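Long-range contact in aspartate--tRNA(Asp/Asn) ligase (Sulfolobus tokodaii, PDB 1WYD), which attaches L-aspartate to both tRNA(Asp) and tRNA(Asn), probably by first activating the amino acid with ATP as aspartyl-AMP: residues R127-A132 against L261-Y266. Sequence-based numbering, arbitrary orientation.
Sequences RQEMQA and LKILNY
The carboxylate of Glu129 turns one face toward Ile263, whose CG2 methyl lies below the group and off to one side, 4.3 Å from OE2. At the outer end of that carboxylate, a water close to its plane donates to OE2 and also to Ile263 O, the latter bond being 2.6 Å long, and so bridges the two segments. Arg127 NH1 comes to OE1 obliquely, tilted about 33° from the carboxylate plane to the side away from Ile263 CG2, in a long salt bridge; Arg127 NH2 pairs with Asp124. The amide of Gln128 meets Ile263 through its oxygen, as CD1 sits 4.0 Å from OE1 and somewhat out of the amide plane, and the two side chains run obliquely past each other.

Beside these polar groups, the methyls of Ile263 and Leu264 pack on Ala132 CB and the backbone of the first helical turn. Ile263 CG2, anti to its own backbone N, rests 3.8 Å from Glu129 N, with Gln128 CB and Ala132 CB nearby. Leu264 lies alongside: its CD1 is 4.0 Å from Ala132 CB, while CD2 approaches Glu129 O at 3.9 Å. Direct contact is therefore by van der Waals packing, and the water supplies the polar link.

Just beyond Leu264, helix 258-264 ends in a Schellman motif, with Asn265 at positive phi, Tyr266 N bonded to Leu261 O and Asn265 N to Lys262 O. Gln128 and Gln131 also touch Arg40 of strand 34-41, and Gln131 packs on Val199 of the second subunit. The contact thus joins the C-terminal turn of one helix to the N-terminal turn of another, at the start of a long helix followed by a short strand, consistent with motif 1 of the class II synthetase catalytic domain.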
loop_
_atom_site.group_PDB
_atom_site.type_symbol
_atom_site.label_atom_id
_atom_site.label_comp_id
_atom_site.label_asym_id
_atom_site.label_seq_id
_atom_site.Cartn_x
_atom_site.Cartn_y
_atom_site.Cartn_z
ATOM N N ARG B 127 23.075 1.275 7.870
ATOM C CA ARG B 127 23.927 0.194 8.279
ATOM C C ARG B 127 23.458 -1.056 7.518
ATOM O O ARG B 127 22.259 -1.223 7.259
ATOM C CB ARG B 127 23.832 -0.036 9.781
ATOM C CG ARG B 127 24.594 0.935 10.656
ATOM C CD ARG B 127 24.651 0.517 12.116
ATOM N NE ARG B 127 23.290 0.534 12.648
ATOM C CZ ARG B 127 22.552 -0.537 12.975
ATOM N NH1 ARG B 127 23.037 -1.795 12.866
ATOM N NH2 ARG B 127 21.318 -0.341 13.426
ATOM N N GLN B 128 24.395 -1.943 7.188
ATOM C CA GLN B 128 24.061 -3.169 6.429
ATOM C C GLN B 128 22.815 -3.841 6.979
ATOM O O GLN B 128 21.841 -4.051 6.260
ATOM C CB GLN B 128 25.250 -4.121 6.377
ATOM C CG GLN B 128 26.335 -3.706 5.373
ATOM C CD GLN B 128 25.773 -3.401 3.998
ATOM O OE1 GLN B 128 25.446 -4.318 3.239
ATOM N NE2 GLN B 128 25.664 -2.122 3.668
ATOM N N GLU B 129 22.829 -4.106 8.273
ATOM C CA GLU B 129 21.735 -4.743 8.989
ATOM C C GLU B 129 20.356 -4.095 8.749
ATOM O O GLU B 129 19.373 -4.794 8.544
ATOM C CB GLU B 129 22.052 -4.760 10.494
ATOM C CG GLU B 129 23.238 -5.618 10.937
ATOM C CD GLU B 129 24.634 -5.072 10.556
ATOM O OE1 GLU B 129 24.834 -3.832 10.462
ATOM O OE2 GLU B 129 25.568 -5.910 10.360
ATOM N N MET B 130 20.284 -2.768 8.778
ATOM C CA MET B 130 19.005 -2.089 8.630
ATOM C C MET B 130 18.601 -2.121 7.170
ATOM O O MET B 130 17.442 -2.408 6.832
ATOM C CB MET B 130 19.077 -0.644 9.143
ATOM C CG MET B 130 19.085 -0.556 10.640
ATOM S SD MET B 130 17.665 -1.458 11.367
ATOM C CE MET B 130 18.519 -2.183 12.945
ATOM N N GLN B 131 19.561 -1.817 6.314
ATOM C CA GLN B 131 19.373 -1.971 4.873
ATOM C C GLN B 131 18.753 -3.317 4.506
ATOM O O GLN B 131 17.811 -3.357 3.717
ATOM C CB GLN B 131 20.694 -1.729 4.124
ATOM C CG GLN B 131 20.988 -0.280 4.055
ATOM C CD GLN B 131 21.800 0.158 2.859
ATOM O OE1 GLN B 131 22.735 0.948 3.009
ATOM N NE2 GLN B 131 21.432 -0.298 1.676
ATOM N N ALA B 132 19.218 -4.391 5.146
ATOM C CA ALA B 132 18.681 -5.749 4.899
ATOM C C ALA B 132 17.221 -5.877 5.347
ATOM O O ALA B 132 16.401 -6.554 4.705
ATOM C CB ALA B 132 19.537 -6.791 5.586
ATOM N N LEU B 261 19.528 -12.172 4.550
ATOM C CA LEU B 261 19.536 -13.125 5.655
ATOM C C LEU B 261 20.951 -13.436 6.185
ATOM O O LEU B 261 21.173 -13.617 7.412
ATOM C CB LEU B 261 18.836 -14.413 5.235
ATOM C CG LEU B 261 17.313 -14.348 5.093
ATOM C CD1 LEU B 261 16.801 -15.578 4.401
ATOM C CD2 LEU B 261 16.626 -14.195 6.465
ATOM N N LYS B 262 21.897 -13.498 5.247
ATOM C CA LYS B 262 23.304 -13.703 5.553
ATOM C C LYS B 262 23.795 -12.561 6.457
ATOM O O LYS B 262 24.262 -12.811 7.559
ATOM C CB LYS B 262 24.101 -13.828 4.253
ATOM C CG LYS B 262 25.401 -14.588 4.353
ATOM C CD LYS B 262 26.479 -14.028 3.386
ATOM C CE LYS B 262 27.894 -14.526 3.777
ATOM N NZ LYS B 262 29.003 -14.019 2.915
ATOM N N ILE B 263 23.645 -11.318 6.013
ATOM C CA ILE B 263 23.955 -10.148 6.860
ATOM C C ILE B 263 23.277 -10.195 8.238
ATOM O O ILE B 263 23.840 -9.733 9.230
ATOM C CB ILE B 263 23.578 -8.858 6.117
ATOM C CG1 ILE B 263 24.594 -8.591 4.994
ATOM C CG2 ILE B 263 23.406 -7.654 7.089
ATOM C CD1 ILE B 263 23.963 -8.003 3.768
ATOM N N LEU B 264 22.094 -10.795 8.298
ATOM C CA LEU B 264 21.307 -10.887 9.528
ATOM C C LEU B 264 21.575 -12.110 10.443
ATOM O O LEU B 264 21.043 -12.197 11.564
ATOM C CB LEU B 264 19.812 -10.826 9.164
ATOM C CG LEU B 264 19.275 -9.482 8.650
ATOM C CD1 LEU B 264 17.920 -9.655 7.917
ATOM C CD2 LEU B 264 19.209 -8.447 9.771
ATOM N N ASN B 265 22.373 -13.061 9.952
ATOM C CA ASN B 265 22.601 -14.341 10.647
ATOM C C ASN B 265 21.310 -15.032 11.039
ATOM O O ASN B 265 21.117 -15.435 12.182
ATOM C CB ASN B 265 23.469 -14.124 11.881
ATOM C CG ASN B 265 24.732 -13.421 11.552
ATOM O OD1 ASN B 265 25.694 -14.047 11.105
ATOM N ND2 ASN B 265 24.746 -12.109 11.731
ATOM N N TYR B 266 20.402 -15.159 10.087
ATOM C CA TYR B 266 19.043 -15.534 10.438
ATOM C C TYR B 266 18.443 -16.430 9.362
ATOM O O TYR B 266 18.722 -16.280 8.176
ATOM C CB TYR B 266 18.167 -14.266 10.704
ATOM C CG TYR B 266 16.787 -14.610 11.226
ATOM C CD1 TYR B 266 16.601 -15.023 12.552
ATOM C CD2 TYR B 266 15.688 -14.587 10.381
ATOM C CE1 TYR B 266 15.355 -15.385 13.013
ATOM C CE2 TYR B 266 14.426 -14.943 10.819
ATOM C CZ TYR B 266 14.250 -15.334 12.127
ATOM O OH TYR B 266 12.978 -15.691 12.548
HETATM O O HOH W 1 26.241 -9.025 9.964
#